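Long-range contact in immunomodulatory active chitinase (Trichuris suis, PDB 6G9C), which probably hydrolyses chitin as a family 18 glycoside hydrolase and displays immunomodulatory properties in inflammatory lung disease: residues L72-Q80 and N128-F139. Sequence-based numbering, arbitrary orientation.
Sequences LNDDFTVDQ and NRAKFISSLVSF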
loop_
_atom_site.group_PDB
_atom_site.type_symbol
_atom_site.label_atom_id
_atom_site.label_comp_id
_atom_site.label_asym_id
_atom_site.label_seq_id
_atom_site.Cartn_x
_atom_site.Cartn_y
_atom_site.Cartn_z
ATOM N N LEU A 72 -6.337 -23.097 7.264
ATOM C CA LEU A 72 -6.461 -24.139 6.236
ATOM C C LEU A 72 -7.714 -24.956 6.524
ATOM O O LEU A 72 -7.752 -25.726 7.491
ATOM C CB LEU A 72 -5.227 -25.042 6.200
ATOM C CG LEU A 72 -5.245 -26.188 5.178
ATOM C CD1 LEU A 72 -5.353 -25.630 3.765
ATOM C CD2 LEU A 72 -4.001 -27.058 5.308
ATOM N N ASN A 73 -8.730 -24.797 5.681
ATOM C CA ASN A 73 -9.995 -25.485 5.849
ATOM C C ASN A 73 -9.849 -26.973 5.535
ATOM O O ASN A 73 -8.865 -27.423 4.941
ATOM C CB ASN A 73 -11.062 -24.870 4.946
ATOM C CG ASN A 73 -11.472 -23.490 5.391
ATOM O OD1 ASN A 73 -11.681 -23.244 6.583
ATOM N ND2 ASN A 73 -11.603 -22.579 4.435
ATOM N N ASP A 74 -10.863 -27.742 5.945
ATOM C CA ASP A 74 -10.844 -29.184 5.723
ATOM C C ASP A 74 -10.777 -29.533 4.244
ATOM O O ASP A 74 -10.205 -30.568 3.880
ATOM C CB ASP A 74 -12.078 -29.826 6.356
ATOM C CG ASP A 74 -12.062 -29.737 7.862
ATOM O OD1 ASP A 74 -11.024 -29.329 8.417
ATOM O OD2 ASP A 74 -13.083 -30.067 8.492
ATOM N N ASP A 75 -11.354 -28.700 3.380
ATOM C CA ASP A 75 -11.364 -28.974 1.950
ATOM C C ASP A 75 -10.119 -28.460 1.244
ATOM O O ASP A 75 -10.068 -28.493 0.008
ATOM C CB ASP A 75 -12.625 -28.392 1.296
ATOM C CG ASP A 75 -12.681 -26.870 1.349
ATOM O OD1 ASP A 75 -11.734 -26.226 1.850
ATOM O OD2 ASP A 75 -13.697 -26.316 0.879
ATOM N N PHE A 76 -9.141 -27.963 2.005
ATOM C CA PHE A 76 -7.809 -27.519 1.566
ATOM C C PHE A 76 -7.812 -26.095 1.019
ATOM O O PHE A 76 -6.792 -25.665 0.453
ATOM C CB PHE A 76 -7.190 -28.459 0.518
ATOM C CG PHE A 76 -7.286 -29.922 0.884
ATOM C CD1 PHE A 76 -6.997 -30.344 2.179
ATOM C CD2 PHE A 76 -7.660 -30.865 -0.057
ATOM C CE1 PHE A 76 -7.085 -31.682 2.523
ATOM C CE2 PHE A 76 -7.746 -32.207 0.284
ATOM C CZ PHE A 76 -7.461 -32.610 1.580
ATOM N N THR A 77 -8.905 -25.348 1.155
ATOM C CA THR A 77 -8.897 -23.944 0.768
ATOM C C THR A 77 -8.415 -23.067 1.929
ATOM O O THR A 77 -8.412 -23.478 3.092
ATOM C CB THR A 77 -10.287 -23.500 0.306
ATOM O OG1 THR A 77 -11.220 -23.654 1.379
ATOM C CG2 THR A 77 -10.756 -24.326 -0.903
ATOM N N VAL A 78 -7.986 -21.848 1.595
ATOM C CA VAL A 78 -7.396 -20.914 2.552
ATOM C C VAL A 78 -8.394 -19.808 2.869
ATOM O O VAL A 78 -9.124 -19.346 1.984
ATOM C CB VAL A 78 -6.080 -20.321 2.011
ATOM C CG1 VAL A 78 -5.508 -19.286 2.996
ATOM C CG2 VAL A 78 -5.071 -21.420 1.766
ATOM N N ASP A 79 -8.404 -19.366 4.130
ATOM C CA ASP A 79 -9.291 -18.295 4.558
ATOM C C ASP A 79 -8.728 -17.632 5.809
ATOM O O ASP A 79 -7.783 -18.124 6.442
ATOM C CB ASP A 79 -10.705 -18.815 4.820
ATOM C CG ASP A 79 -11.763 -17.758 4.581
ATOM O OD1 ASP A 79 -11.394 -16.583 4.337
ATOM O OD2 ASP A 79 -12.962 -18.105 4.630
ATOM N N GLN A 80 -9.327 -16.495 6.158
ATOM C CA GLN A 80 -8.933 -15.796 7.374
ATOM C C GLN A 80 -9.293 -16.634 8.592
ATOM O O GLN A 80 -10.242 -17.427 8.578
ATOM C CB GLN A 80 -9.624 -14.432 7.458
ATOM C CG GLN A 80 -11.132 -14.532 7.567
ATOM C CD GLN A 80 -11.792 -13.194 7.843
ATOM O OE1 GLN A 80 -11.137 -12.152 7.838
ATOM N NE2 GLN A 80 -13.092 -13.221 8.095
ATOM N N ASN A 128 -4.676 -32.613 -4.529
ATOM C CA ASN A 128 -4.949 -31.885 -3.297
ATOM C C ASN A 128 -4.064 -30.647 -3.185
ATOM O O ASN A 128 -4.537 -29.570 -2.804
ATOM C CB ASN A 128 -4.747 -32.805 -2.099
ATOM C CG ASN A 128 -5.818 -33.869 -1.982
ATOM O OD1 ASN A 128 -6.730 -33.938 -2.796
ATOM N ND2 ASN A 128 -5.712 -34.704 -0.956
ATOM N N ARG A 129 -2.778 -30.779 -3.523
ATOM C CA ARG A 129 -1.870 -29.645 -3.400
ATOM C C ARG A 129 -2.239 -28.531 -4.373
ATOM O O ARG A 129 -2.124 -27.344 -4.038
ATOM C CB ARG A 129 -0.423 -30.099 -3.611
ATOM C CG ARG A 129 0.040 -31.174 -2.624
ATOM C CD ARG A 129 1.522 -31.488 -2.782
ATOM N NE ARG A 129 1.845 -32.006 -4.119
ATOM C CZ ARG A 129 2.009 -33.293 -4.435
ATOM N NH1 ARG A 129 1.883 -34.257 -3.521
ATOM N NH2 ARG A 129 2.315 -33.623 -5.681
ATOM N N ALA A 130 -2.692 -28.891 -5.577
ATOM C CA ALA A 130 -3.063 -27.882 -6.569
ATOM C C ALA A 130 -4.287 -27.088 -6.125
ATOM O O ALA A 130 -4.361 -25.874 -6.350
ATOM C CB ALA A 130 -3.319 -28.546 -7.925
ATOM N N LYS A 131 -5.268 -27.761 -5.515
ATOM C CA LYS A 131 -6.430 -27.054 -4.993
ATOM C C LYS A 131 -6.013 -26.059 -3.920
ATOM O O LYS A 131 -6.427 -24.895 -3.938
ATOM C CB LYS A 131 -7.450 -28.049 -4.436
ATOM C CG LYS A 131 -8.752 -27.378 -4.046
ATOM C CD LYS A 131 -9.748 -28.356 -3.459
ATOM C CE LYS A 131 -10.989 -27.619 -2.981
ATOM N NZ LYS A 131 -12.089 -28.546 -2.598
ATOM N N PHE A 132 -5.180 -26.505 -2.977
ATOM C CA PHE A 132 -4.660 -25.607 -1.949
ATOM C C PHE A 132 -3.883 -24.443 -2.559
ATOM O O PHE A 132 -4.080 -23.282 -2.181
ATOM C CB PHE A 132 -3.776 -26.392 -0.983
ATOM C CG PHE A 132 -2.897 -25.526 -0.133
ATOM C CD1 PHE A 132 -3.440 -24.770 0.884
ATOM C CD2 PHE A 132 -1.530 -25.460 -0.356
ATOM C CE1 PHE A 132 -2.647 -23.968 1.672
ATOM C CE2 PHE A 132 -0.728 -24.659 0.429
ATOM C CZ PHE A 132 -1.289 -23.910 1.451
ATOM N N ILE A 133 -2.973 -24.740 -3.489
ATOM C CA ILE A 133 -2.099 -23.700 -4.040
ATOM C C ILE A 133 -2.913 -22.632 -4.773
ATOM O O ILE A 133 -2.658 -21.428 -4.627
ATOM C CB ILE A 133 -1.035 -24.336 -4.958
ATOM C CG1 ILE A 133 0.036 -25.057 -4.137
ATOM C CG2 ILE A 133 -0.382 -23.291 -5.835
ATOM C CD1 ILE A 133 0.929 -25.952 -4.984
ATOM N N SER A 134 -3.907 -23.054 -5.569
ATOM C CA SER A 134 -4.773 -22.091 -6.253
ATOM C C SER A 134 -5.526 -21.227 -5.251
ATOM O O SER A 134 -5.638 -20.006 -5.429
ATOM C CB SER A 134 -5.762 -22.812 -7.168
ATOM O OG SER A 134 -5.090 -23.422 -8.254
ATOM N N SER A 135 -6.047 -21.848 -4.191
ATOM C CA SER A 135 -6.738 -21.102 -3.145
ATOM C C SER A 135 -5.800 -20.119 -2.457
ATOM O O SER A 135 -6.173 -18.972 -2.183
ATOM C CB SER A 135 -7.331 -22.073 -2.128
ATOM O OG SER A 135 -8.031 -21.376 -1.116
ATOM N N LEU A 136 -4.580 -20.555 -2.163
ATOM C CA LEU A 136 -3.630 -19.706 -1.453
ATOM C C LEU A 136 -3.204 -18.517 -2.308
ATOM O O LEU A 136 -3.164 -17.373 -1.831
ATOM C CB LEU A 136 -2.422 -20.547 -1.055
ATOM C CG LEU A 136 -1.212 -19.765 -0.585
ATOM C CD1 LEU A 136 -1.511 -19.135 0.774
ATOM C CD2 LEU A 136 0.022 -20.644 -0.520
ATOM N N VAL A 137 -2.883 -18.769 -3.580
ATOM C CA VAL A 137 -2.415 -17.696 -4.454
ATOM C C VAL A 137 -3.478 -16.618 -4.586
ATOM O O VAL A 137 -3.178 -15.411 -4.520
ATOM C CB VAL A 137 -1.998 -18.264 -5.822
ATOM C CG1 VAL A 137 -2.143 -17.212 -6.893
ATOM C CG2 VAL A 137 -0.571 -18.750 -5.756
ATOM N N SER A 138 -4.739 -17.033 -4.720
ATOM C CA SER A 138 -5.835 -16.071 -4.770
ATOM C C SER A 138 -5.925 -15.275 -3.473
ATOM O O SER A 138 -6.055 -14.046 -3.497
ATOM C CB SER A 138 -7.153 -16.789 -5.060
ATOM O OG SER A 138 -7.099 -17.451 -6.314
ATOM N N PHE A 139 -5.844 -15.962 -2.329
ATOM C CA PHE A 139 -5.963 -15.284 -1.041
ATOM C C PHE A 139 -4.826 -14.297 -0.833
ATOM O O PHE A 139 -5.041 -13.191 -0.323
ATOM C CB PHE A 139 -5.987 -16.312 0.095
ATOM C CG PHE A 139 -6.443 -15.754 1.415
ATOM C CD1 PHE A 139 -7.793 -15.634 1.705
ATOM C CD2 PHE A 139 -5.516 -15.354 2.374
ATOM C CE1 PHE A 139 -8.217 -15.124 2.935
ATOM C CE2 PHE A 139 -5.928 -14.838 3.607
ATOM C CZ PHE A 139 -7.276 -14.721 3.888
HETATM O O HOH W 1 -11.431 -30.916 -0.738
#
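The Phe139 ring carries Val78 CG1 over one face, a CH-pi contact 4.3 Å from CG1 to the ring centroid. The Phe132 ring has Phe76 O at its edge, near the ring plane, while Leu72 CD1 and Val78 CG2 reach it obliquely. A third ring, that of Phe76, meets the Asn128 amide, the two planes 41° apart and Phe76 CE2 3.4 Å from Asn128 CG; Asn128 ND2 is hydrogen-bonded to Lys121 O. The setting is the TIM barrel of family 18, where a beta hairpin that doubles back from strand 64-72 packs on helix 126-142. Branching at CB suits Val78: CG1, anti to the backbone N (chi1 177°), serves Phe139, and CG2 rests against both Phe132 and Leu136, 3.5 Å from Phe132 CE1. Leu109 of strand 104-110 and Met122 of helix 117-122 also touch Phe132, continuing the apolar layer. The hairpin reverses through a type I turn, Asn73 to Phe76, overlapped by an Asx turn, Thr77 N to Asp75 OD1; the Thr77 hydroxyl donates to the same oxygen, on its syn side, fixing the bend. Exposed Lys131, its long chain fully extended, reaches the turn, and its NZ and Asp75 O are bridged by a water. Phe76 O, buried without a conventional partner, receives a CA-H...O contact from Phe132 CA at 3.2 Å. Small enough to let the backbones close in, Ser135 accepts with OG a nearly straight hydrogen bond from Val78 N, 2.8 Å long with 167° at the hydrogen.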